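Local coordinates for protein tRNA (cytosine(72)-C(5))-methyltransferase (Pyrococcus horikoshii, PDB 5ZVE) that transfers a methyl group from S-adenosyl-L-methionine to the C5 position of cytosine 72 in several tRNAs, at residues 15-20 against 363-368; 125-128 against 134-137; 322-325 against 329-332. One frame throughout, in Å; residues are numbered along the deposited sequence.

How the contacts relate
Contacts 1 and 3 touch, their centres 13 Å apart, and contact 3 holds Cys323, the predicted nucleophile. Contact 2 belongs to the PUA domain, with its centre 30 Å from that of contact 1 and 34 Å from that of contact 3. Arg363 joins the first pair: its NE forms a salt bridge with Glu331 OE2 at 2.7 Å, and its NH2 probably hydrogen-bonds Leu325 O. In contact 3 the Thr322 side chain lies about 9 Å from the bound S-adenosyl-L-homocysteine. The Arg363 side chain is about 10 Å from that of Cys323. Along the chain, contact 1 closes a long loop that encloses both other contacts.

Contact 1: residues 15-20 against 363-368; sequences NLFGKE and RFYPHK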
ATOM      1  N   ASN A  15      11.087  20.536   8.109  1.00 42.14           N
ATOM      2  CA  ASN A  15      12.345  20.895   7.468  1.00 38.11           C
ATOM      3  C   ASN A  15      12.367  20.508   5.997  1.00 37.51           C
ATOM      4  O   ASN A  15      12.912  21.228   5.162  1.00 40.49           O
ATOM      5  CB  ASN A  15      13.520  20.231   8.184  1.00 40.34           C
ATOM      6  CG  ASN A  15      13.876  20.922   9.479  1.00 51.61           C
ATOM      7  OD1 ASN A  15      13.636  22.119   9.642  1.00 59.77           O
ATOM      8  ND2 ASN A  15      14.457  20.172  10.411  1.00 51.13           N
ATOM      9  N   LEU A  16      11.756  19.374   5.682  1.00 34.85           N
ATOM     10  CA  LEU A  16      11.864  18.804   4.348  1.00 36.07           C
ATOM     11  C   LEU A  16      10.797  19.341   3.397  1.00 37.56           C
ATOM     12  O   LEU A  16      11.032  19.468   2.193  1.00 33.49           O
ATOM     13  CB  LEU A  16      11.780  17.280   4.424  1.00 31.87           C
ATOM     14  CG  LEU A  16      11.850  16.555   3.083  1.00 30.86           C
ATOM     15  CD1 LEU A  16      13.163  16.873   2.385  1.00 30.54           C
ATOM     16  CD2 LEU A  16      11.667  15.061   3.277  1.00 31.88           C
ATOM     17  N   PHE A  17       9.624  19.659   3.936  1.00 32.68           N
ATOM     18  CA  PHE A  17       8.515  20.100   3.098  1.00 34.80           C
ATOM     19  C   PHE A  17       8.101  21.542   3.363  1.00 36.71           C
ATOM     20  O   PHE A  17       7.426  22.157   2.540  1.00 37.77           O
ATOM     21  CB  PHE A  17       7.296  19.193   3.304  1.00 32.56           C
ATOM     22  CG  PHE A  17       7.558  17.738   3.042  1.00 28.62           C
ATOM     23  CD1 PHE A  17       7.913  17.299   1.779  1.00 26.24           C
ATOM     24  CD2 PHE A  17       7.426  16.804   4.059  1.00 29.75           C
ATOM     25  CE1 PHE A  17       8.146  15.959   1.535  1.00 27.11           C
ATOM     26  CE2 PHE A  17       7.655  15.461   3.822  1.00 24.35           C
ATOM     27  CZ  PHE A  17       8.014  15.039   2.558  1.00 27.15           C
ATOM     28  N   GLY A  18       8.501  22.084   4.506  1.00 38.74           N
ATOM     29  CA  GLY A  18       7.983  23.371   4.929  1.00 38.59           C
ATOM     30  C   GLY A  18       6.817  23.144   5.869  1.00 39.62           C
ATOM     31  O   GLY A  18       6.100  22.158   5.720  1.00 40.66           O
ATOM     32  N   LYS A  19       6.630  24.040   6.834  1.00 37.96           N
ATOM     33  CA  LYS A  19       5.604  23.881   7.863  1.00 36.89           C
ATOM     34  C   LYS A  19       4.196  23.628   7.326  1.00 41.88           C
ATOM     35  O   LYS A  19       3.505  22.711   7.775  1.00 42.06           O
ATOM     36  CB  LYS A  19       5.554  25.125   8.747  1.00 40.22           C
ATOM     37  CG  LYS A  19       4.845  24.915  10.074  1.00 42.75           C
ATOM     38  CD  LYS A  19       4.731  26.222  10.834  1.00 42.57           C
ATOM     39  CE  LYS A  19       4.035  26.034  12.168  1.00 40.99           C
ATOM     40  NZ  LYS A  19       3.880  27.335  12.867  1.00 50.59           N
ATOM     41  N   GLU A  20       3.775  24.446   6.369  1.00 43.33           N
ATOM     42  CA  GLU A  20       2.423  24.358   5.839  1.00 42.01           C
ATOM     43  C   GLU A  20       2.166  23.014   5.171  1.00 41.74           C
ATOM     44  O   GLU A  20       1.216  22.311   5.521  1.00 42.37           O
ATOM     45  CB  GLU A  20       2.161  25.497   4.855  1.00 49.48           C
ATOM     46  CG  GLU A  20       0.751  25.501   4.297  1.00 49.64           C
ATOM     47  CD  GLU A  20       0.473  26.711   3.430  1.00 63.69           C
ATOM     48  OE1 GLU A  20       1.445  27.320   2.928  1.00 60.52           O
ATOM     49  OE2 GLU A  20      -0.718  27.043   3.241  1.00 67.70           O
ATOM     50  N   ARG A 363       6.861  11.825  -7.365  1.00 18.60           N
ATOM     51  CA  ARG A 363       6.367  11.680  -6.002  1.00 19.67           C
ATOM     52  C   ARG A 363       4.857  11.818  -5.941  1.00 23.96           C
ATOM     53  O   ARG A 363       4.257  12.561  -6.715  1.00 21.03           O
ATOM     54  CB  ARG A 363       7.007  12.710  -5.070  1.00 23.59           C
ATOM     55  CG  ARG A 363       8.246  12.213  -4.332  1.00 25.15           C
ATOM     56  CD  ARG A 363       8.818  13.309  -3.458  1.00 22.88           C
ATOM     57  NE  ARG A 363       9.929  12.852  -2.629  1.00 23.46           N
ATOM     58  CZ  ARG A 363       9.807  12.499  -1.353  1.00 30.17           C
ATOM     59  NH1 ARG A 363       8.616  12.537  -0.761  1.00 26.32           N
ATOM     60  NH2 ARG A 363      10.871  12.104  -0.667  1.00 26.29           N
ATOM     61  N   PHE A 364       4.255  11.094  -5.005  1.00 21.31           N
ATOM     62  CA  PHE A 364       2.840  11.221  -4.717  1.00 22.56           C
ATOM     63  C   PHE A 364       2.654  11.690  -3.281  1.00 22.39           C
ATOM     64  O   PHE A 364       3.359  11.244  -2.374  1.00 21.67           O
ATOM     65  CB  PHE A 364       2.112   9.897  -4.954  1.00 23.35           C
ATOM     66  CG  PHE A 364       2.018   9.503  -6.405  1.00 21.62           C
ATOM     67  CD1 PHE A 364       3.019   8.756  -7.003  1.00 21.90           C
ATOM     68  CD2 PHE A 364       0.923   9.880  -7.166  1.00 22.74           C
ATOM     69  CE1 PHE A 364       2.932   8.394  -8.339  1.00 25.92           C
ATOM     70  CE2 PHE A 364       0.826   9.520  -8.504  1.00 22.95           C
ATOM     71  CZ  PHE A 364       1.834   8.776  -9.091  1.00 20.05           C
ATOM     72  N   TYR A 365       1.728  12.623  -3.094  1.00 21.92           N
ATOM     73  CA  TYR A 365       1.416  13.165  -1.781  1.00 24.17           C
ATOM     74  C   TYR A 365      -0.061  12.965  -1.484  1.00 24.66           C
ATOM     75  O   TYR A 365      -0.889  13.080  -2.387  1.00 24.91           O
ATOM     76  CB  TYR A 365       1.767  14.648  -1.709  1.00 26.31           C
ATOM     77  CG  TYR A 365       3.242  14.944  -1.830  1.00 23.79           C
ATOM     78  CD1 TYR A 365       4.080  14.838  -0.729  1.00 27.36           C
ATOM     79  CD2 TYR A 365       3.795  15.340  -3.043  1.00 22.00           C
ATOM     80  CE1 TYR A 365       5.433  15.116  -0.830  1.00 24.50           C
ATOM     81  CE2 TYR A 365       5.148  15.621  -3.155  1.00 24.02           C
ATOM     82  CZ  TYR A 365       5.959  15.505  -2.043  1.00 25.02           C
ATOM     83  OH  TYR A 365       7.304  15.781  -2.136  1.00 33.56           O
ATOM     84  N   PRO A 366      -0.400  12.673  -0.216  1.00 23.07           N
ATOM     85  CA  PRO A 366      -1.804  12.429   0.143  1.00 25.10           C
ATOM     86  C   PRO A 366      -2.713  13.646  -0.057  1.00 24.93           C
ATOM     87  O   PRO A 366      -3.862  13.485  -0.468  1.00 24.93           O
ATOM     88  CB  PRO A 366      -1.727  12.043   1.630  1.00 26.30           C
ATOM     89  CG  PRO A 366      -0.444  12.624   2.116  1.00 28.47           C
ATOM     90  CD  PRO A 366       0.499  12.555   0.944  1.00 26.45           C
ATOM     91  N   HIS A 367      -2.209  14.841   0.227  1.00 25.07           N
ATOM     92  CA  HIS A 367      -3.030  16.044   0.132  1.00 25.31           C
ATOM     93  C   HIS A 367      -3.148  16.547  -1.302  1.00 26.76           C
ATOM     94  O   HIS A 367      -4.093  17.252  -1.638  1.00 27.13           O
ATOM     95  CB  HIS A 367      -2.473  17.146   1.041  1.00 31.87           C
ATOM     96  CG  HIS A 367      -1.121  17.649   0.639  1.00 31.00           C
ATOM     97  ND1 HIS A 367      -0.028  16.822   0.495  1.00 31.32           N
ATOM     98  CD2 HIS A 367      -0.683  18.902   0.368  1.00 30.27           C
ATOM     99  CE1 HIS A 367       1.022  17.542   0.138  1.00 27.25           C
ATOM    100  NE2 HIS A 367       0.653  18.807   0.057  1.00 30.82           N
ATOM    101  N   LYS A 368      -2.190  16.194  -2.150  1.00 27.03           N
ATOM    102  CA  LYS A 368      -2.235  16.620  -3.548  1.00 25.25           C
ATOM    103  C   LYS A 368      -2.906  15.606  -4.475  1.00 23.19           C
ATOM    104  O   LYS A 368      -3.624  15.990  -5.392  1.00 22.71           O
ATOM    105  CB  LYS A 368      -0.822  16.922  -4.062  1.00 28.27           C
ATOM    106  CG  LYS A 368      -0.143  18.102  -3.387  1.00 27.57           C
ATOM    107  CD  LYS A 368       1.213  18.393  -4.021  1.00 32.86           C
ATOM    108  CE  LYS A 368       1.819  19.680  -3.477  1.00 33.05           C
ATOM    109  NZ  LYS A 368       3.201  19.906  -3.989  1.00 34.42           N
TER
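Phe17 and Tyr365 form an offset edge-to-face aromatic pair where the N-terminal helices meet the methyltransferase domain. Phe17 ends helix 7-17, just before the turn at Gly18 into helix 19-29; Tyr365 follows strand 361-364 and occupies the N-cap position of helix 366-369. The edge of the tyrosine ring is directed at the face of the phenylalanine ring, with the planes at 90° and the centroids 5.8 Å apart. Because the pair is offset, the closest approach falls near the rim, where Phe17 CE1 lies 3.7 Å from Tyr365 CE1. The Tyr365 hydroxyl reaches the same corner, its OH 3.8 Å from Phe17 CE1. Phe17 holds CG anti to its carbonyl carbon (chi1 -57°), which swings the ring off the helix end toward residues 363-365. On the opposite side from the tyrosine, which touches only the rim, Leu16 backs the phenylalanine, its CG 4.0 Å above the Phe17 ring plane over the ring centre. Arg363 comes in at the Phe17 edge, close to the ring plane, with its NH1 4.1 Å from Phe17 CE1. Its guanidinium plane is turned 70° from the ring plane. The polar end of this extended chain is engaged elsewhere, by a salt bridge from NE to Glu331 and a hydrogen bond from NH2 to Leu325 O. A second tie between the same parts of the fold runs from His367 NE2 to Glu21 OE1 on helix 19-29. Since no hydrogen bond crosses between 15-20 and 363-368, the contact rests on ring packing, the Tyr365 edge directed toward the Phe17 face but meeting it off-centre, near CE1. Arg363 NH1, at the ring edge, adds a van der Waals contact, while the charge of the group is met by Glu331; no cation-pi stack forms.

Contact 2: residues 125-128 against 134-137; sequences VQIR and LVGI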
ATOM      1  N   VAL A 125     -22.568   1.481  21.387  1.00 22.35           N
ATOM      2  CA  VAL A 125     -21.234   1.602  21.971  1.00 20.64           C
ATOM      3  C   VAL A 125     -20.303   2.411  21.081  1.00 22.51           C
ATOM      4  O   VAL A 125     -20.524   2.547  19.874  1.00 19.64           O
ATOM      5  CB  VAL A 125     -20.578   0.218  22.232  1.00 17.06           C
ATOM      6  CG1 VAL A 125     -21.496  -0.695  23.035  1.00 21.76           C
ATOM      7  CG2 VAL A 125     -20.162  -0.436  20.926  1.00 16.33           C
ATOM      8  N   GLN A 126     -19.250   2.947  21.688  1.00 19.33           N
ATOM      9  CA  GLN A 126     -18.220   3.630  20.930  1.00 21.94           C
ATOM     10  C   GLN A 126     -16.964   2.775  20.944  1.00 22.49           C
ATOM     11  O   GLN A 126     -16.670   2.107  21.936  1.00 19.04           O
ATOM     12  CB  GLN A 126     -17.945   5.024  21.501  1.00 21.21           C
ATOM     13  CG  GLN A 126     -17.324   5.029  22.893  1.00 22.58           C
ATOM     14  CD  GLN A 126     -16.968   6.423  23.353  1.00 22.92           C
ATOM     15  OE1 GLN A 126     -16.103   7.077  22.772  1.00 23.99           O
ATOM     16  NE2 GLN A 126     -17.638   6.893  24.401  1.00 26.25           N
ATOM     17  N   ILE A 127     -16.253   2.762  19.824  1.00 20.06           N
ATOM     18  CA  ILE A 127     -15.059   1.947  19.696  1.00 19.41           C
ATOM     19  C   ILE A 127     -13.816   2.825  19.639  1.00 23.28           C
ATOM     20  O   ILE A 127     -13.705   3.721  18.799  1.00 20.20           O
ATOM     21  CB  ILE A 127     -15.105   1.057  18.448  1.00 18.01           C
ATOM     22  CG1 ILE A 127     -16.351   0.169  18.479  1.00 22.21           C
ATOM     23  CG2 ILE A 127     -13.839   0.212  18.347  1.00 17.66           C
ATOM     24  CD1 ILE A 127     -16.606  -0.559  17.187  1.00 20.99           C
ATOM     25  N   ARG A 128     -12.886   2.556  20.545  1.00 15.79           N
ATOM     26  CA  ARG A 128     -11.627   3.281  20.583  1.00 21.26           C
ATOM     27  C   ARG A 128     -10.437   2.342  20.475  1.00 20.48           C
ATOM     28  O   ARG A 128     -10.510   1.186  20.889  1.00 18.59           O
ATOM     29  CB  ARG A 128     -11.533   4.109  21.861  1.00 24.98           C
ATOM     30  CG  ARG A 128     -12.179   5.470  21.714  1.00 28.59           C
ATOM     31  CD  ARG A 128     -12.391   6.116  23.051  1.00 25.36           C
ATOM     32  NE  ARG A 128     -13.452   7.118  23.014  1.00 31.38           N
ATOM     33  CZ  ARG A 128     -13.249   8.404  22.751  1.00 27.86           C
ATOM     34  NH1 ARG A 128     -12.023   8.842  22.505  1.00 25.97           N
ATOM     35  NH2 ARG A 128     -14.267   9.253  22.745  1.00 28.65           N
ATOM     36  N   LEU A 134     -11.013   7.614  18.796  1.00 22.34           N
ATOM     37  CA  LEU A 134     -12.359   7.174  18.444  1.00 20.82           C
ATOM     38  C   LEU A 134     -12.403   6.785  16.968  1.00 21.68           C
ATOM     39  O   LEU A 134     -12.220   7.629  16.089  1.00 19.43           O
ATOM     40  CB  LEU A 134     -13.381   8.268  18.745  1.00 19.47           C
ATOM     41  CG  LEU A 134     -14.832   7.967  18.361  1.00 25.10           C
ATOM     42  CD1 LEU A 134     -15.368   6.791  19.169  1.00 22.76           C
ATOM     43  CD2 LEU A 134     -15.699   9.198  18.561  1.00 19.70           C
ATOM     44  N   VAL A 135     -12.651   5.508  16.699  1.00 17.13           N
ATOM     45  CA  VAL A 135     -12.568   5.008  15.333  1.00 18.83           C
ATOM     46  C   VAL A 135     -13.920   4.600  14.781  1.00 22.29           C
ATOM     47  O   VAL A 135     -14.069   4.384  13.578  1.00 17.66           O
ATOM     48  CB  VAL A 135     -11.610   3.807  15.235  1.00 22.97           C
ATOM     49  CG1 VAL A 135     -10.219   4.210  15.699  1.00 20.12           C
ATOM     50  CG2 VAL A 135     -12.135   2.632  16.050  1.00 19.95           C
ATOM     51  N   GLY A 136     -14.919   4.525  15.652  1.00 19.08           N
ATOM     52  CA  GLY A 136     -16.234   4.110  15.211  1.00 20.11           C
ATOM     53  C   GLY A 136     -17.263   3.983  16.310  1.00 22.04           C
ATOM     54  O   GLY A 136     -16.934   3.917  17.493  1.00 21.66           O
ATOM     55  N   ILE A 137     -18.522   3.961  15.886  1.00 23.28           N
ATOM     56  CA  ILE A 137     -19.673   3.792  16.761  1.00 21.46           C
ATOM     57  C   ILE A 137     -20.570   2.717  16.158  1.00 18.80           C
ATOM     58  O   ILE A 137     -20.680   2.616  14.943  1.00 22.29           O
ATOM     59  CB  ILE A 137     -20.446   5.116  16.935  1.00 19.92           C
ATOM     60  CG1 ILE A 137     -19.613   6.096  17.762  1.00 24.80           C
ATOM     61  CG2 ILE A 137     -21.775   4.888  17.625  1.00 23.96           C
ATOM     62  CD1 ILE A 137     -20.185   7.480  17.793  1.00 31.64           C
TER
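Ile127 meets both Val135 and Gly136 at a classic beta bulge in the hairpin of strands 124-128 and 134-140, within the PUA domain. Its backbone is the tight part of the contact. Ile127 N donates to Gly136 O at 2.7 Å in a nearly straight bond (165°), and Val135 N returns a bond to Ile127 O at 3.0 Å. Gly136 N adds a weak bond to the same oxygen, so one carbonyl faces two successive amides and the register slips by one residue before the Arg128-Leu134 pair. Beside the bulge the branched side chains press together, with Ile127 CG2 3.7 Å from Val135 CG2. Leu134 CD1 also packs against the carbonyl, 3.5 Å from Ile127 O.

On the face bearing Gln126, Arg128, Leu134 and Ile137 the solvent side lies at Arg128, the one partly exposed residue here. Arg128 leans back along its own strand and grips Gln126 OE1 side-on, from NE at 2.7 Å and NH2 at 2.8 Å. The NH2 bond lies in the carbonyl plane, whereas NE approaches from above it. Gln126 presents OE1 with CG set between its backbone N and carbonyl carbon (chi1 67°). Flat over Leu134, the guanidinium covers CB of that residue with one face, Arg128 CZ standing 4.0 Å from Leu134 CB. An alanine in place of Arg128 removes both donors to Gln126 OE1, and the amide would probably be freer to turn and the side of Leu134 at CB less covered.

Strand 124-128 lies between strand 134-140 and strand 90-93, running antiparallel to the first and parallel to the second. Ile127 packs on Val156 and Val158 of strand 154-161, and Val101 of helix 95-101 touches both Ile127 and Val135.

Contact 3: residues 322-325 against 329-332; sequences TCTL and ENEG
The loop between strand 316-322 and helix 331-339, which carries the predicted nucleophile Cys323, is bridged here by Asn330. Thr322 OG1 donates to Asn330 OD1 at 2.7 Å, lying in the carboxamide plane on a lone pair of the oxygen. The other end of the same amide, Asn330 ND2, donates to Thr324 O at 3.0 Å, coming from above that carbonyl's plane. Two bonds in opposite senses fix the rotation of the amide and tie the residues before and after Cys323 to the start of the helix. Asn330, CG anti to its carbonyl carbon (chi1 -67°), directs the amide toward both threonines; though at the N-cap position, it makes no side-chain capping bond. Thr324 N gives a weak hydrogen bond to Thr322 OG1, drawing the backbone round the cysteine.

Thr324 turns its methyl to the buried carboxylate of Glu329, with Thr324 CG2 3.7 Å from Glu329 CD. Their polar ends converge on Thr277, whose hydroxyl hydrogen-bonds both Thr324 OG1 and Glu329 OE2. Cys323 CB is directed away from 329-332, its side chain touching Cys276. A Thr-Cys pair at the end of a core strand is consistent with the catalytic motif of RsmB/NOP-family RNA cytosine-C5 methyltransferases.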
ATOM      1  N   THR A 322       9.133   3.297  -3.443  1.00 22.57           N
ATOM      2  CA  THR A 322       8.848   3.127  -2.023  1.00 23.76           C
ATOM      3  C   THR A 322       7.497   3.737  -1.678  1.00 23.21           C
ATOM      4  O   THR A 322       6.989   4.590  -2.406  1.00 23.37           O
ATOM      5  CB  THR A 322       9.920   3.786  -1.125  1.00 23.53           C
ATOM      6  OG1 THR A 322       9.741   5.209  -1.143  1.00 24.15           O
ATOM      7  CG2 THR A 322      11.336   3.449  -1.592  1.00 22.62           C
ATOM      8  N   CYS A 323       6.921   3.291  -0.566  1.00 24.05           N
ATOM      9  CA  CYS A 323       5.742   3.937  -0.003  1.00 24.52           C
ATOM     10  C   CYS A 323       6.145   4.777   1.203  1.00 21.44           C
ATOM     11  O   CYS A 323       5.505   4.728   2.250  1.00 26.91           O
ATOM     12  CB  CYS A 323       4.679   2.900   0.385  1.00 27.09           C
ATOM     13  SG  CYS A 323       5.192   1.699   1.647  1.00 32.35           S
ATOM     14  N   THR A 324       7.211   5.555   1.046  1.00 22.25           N
ATOM     15  CA  THR A 324       7.698   6.396   2.127  1.00 19.41           C
ATOM     16  C   THR A 324       7.994   7.803   1.629  1.00 18.69           C
ATOM     17  O   THR A 324       8.176   8.025   0.435  1.00 21.62           O
ATOM     18  CB  THR A 324       8.961   5.801   2.780  1.00 22.76           C
ATOM     19  OG1 THR A 324       9.137   6.365   4.082  1.00 19.80           O
ATOM     20  CG2 THR A 324      10.196   6.076   1.933  1.00 23.54           C
ATOM     21  N   LEU A 325       8.028   8.754   2.551  1.00 18.24           N
ATOM     22  CA  LEU A 325       8.213  10.154   2.200  1.00 20.57           C
ATOM     23  C   LEU A 325       9.650  10.657   2.350  1.00 24.68           C
ATOM     24  O   LEU A 325       9.993  11.713   1.817  1.00 24.82           O
ATOM     25  CB  LEU A 325       7.294  11.014   3.064  1.00 19.97           C
ATOM     26  CG  LEU A 325       5.800  10.743   2.894  1.00 20.86           C
ATOM     27  CD1 LEU A 325       5.034  11.297   4.082  1.00 18.94           C
ATOM     28  CD2 LEU A 325       5.318  11.368   1.602  1.00 17.07           C
ATOM     29  N   GLU A 329      15.674   7.740   1.806  1.00 26.65           N
ATOM     30  CA  GLU A 329      15.277   6.484   1.175  1.00 25.36           C
ATOM     31  C   GLU A 329      14.903   6.684  -0.286  1.00 23.04           C
ATOM     32  O   GLU A 329      14.770   5.720  -1.037  1.00 22.73           O
ATOM     33  CB  GLU A 329      14.094   5.845   1.911  1.00 25.22           C
ATOM     34  CG  GLU A 329      14.362   5.458   3.350  1.00 26.14           C
ATOM     35  CD  GLU A 329      13.092   5.053   4.081  1.00 23.19           C
ATOM     36  OE1 GLU A 329      12.622   3.918   3.867  1.00 20.84           O
ATOM     37  OE2 GLU A 329      12.562   5.872   4.860  1.00 24.20           O
ATOM     38  N   ASN A 330      14.748   7.937  -0.689  1.00 20.03           N
ATOM     39  CA  ASN A 330      14.242   8.235  -2.020  1.00 22.19           C
ATOM     40  C   ASN A 330      15.253   8.971  -2.892  1.00 24.20           C
ATOM     41  O   ASN A 330      16.090   8.336  -3.535  1.00 26.58           O
ATOM     42  CB  ASN A 330      12.945   9.031  -1.907  1.00 24.37           C
ATOM     43  CG  ASN A 330      11.822   8.207  -1.315  1.00 24.89           C
ATOM     44  OD1 ASN A 330      11.769   6.990  -1.515  1.00 23.15           O
ATOM     45  ND2 ASN A 330      10.924   8.854  -0.574  1.00 24.14           N
ATOM     46  N   GLU A 331      15.175  10.296  -2.929  1.00 19.33           N
ATOM     47  CA  GLU A 331      16.101  11.077  -3.745  1.00 27.39           C
ATOM     48  C   GLU A 331      17.554  10.800  -3.352  1.00 26.48           C
ATOM     49  O   GLU A 331      18.438  10.745  -4.209  1.00 28.95           O
ATOM     50  CB  GLU A 331      15.795  12.573  -3.644  1.00 26.15           C
ATOM     51  CG  GLU A 331      14.541  13.009  -4.398  1.00 27.68           C
ATOM     52  CD  GLU A 331      13.275  12.895  -3.561  1.00 29.70           C
ATOM     53  OE1 GLU A 331      13.319  12.260  -2.482  1.00 23.81           O
ATOM     54  OE2 GLU A 331      12.236  13.444  -3.986  1.00 24.45           O
ATOM     55  N   GLY A 332      17.792  10.627  -2.058  1.00 26.07           N
ATOM     56  CA  GLY A 332      19.124  10.325  -1.565  1.00 27.27           C
ATOM     57  C   GLY A 332      19.683   9.032  -2.129  1.00 26.27           C
ATOM     58  O   GLY A 332      20.850   8.968  -2.506  1.00 24.28           O
TER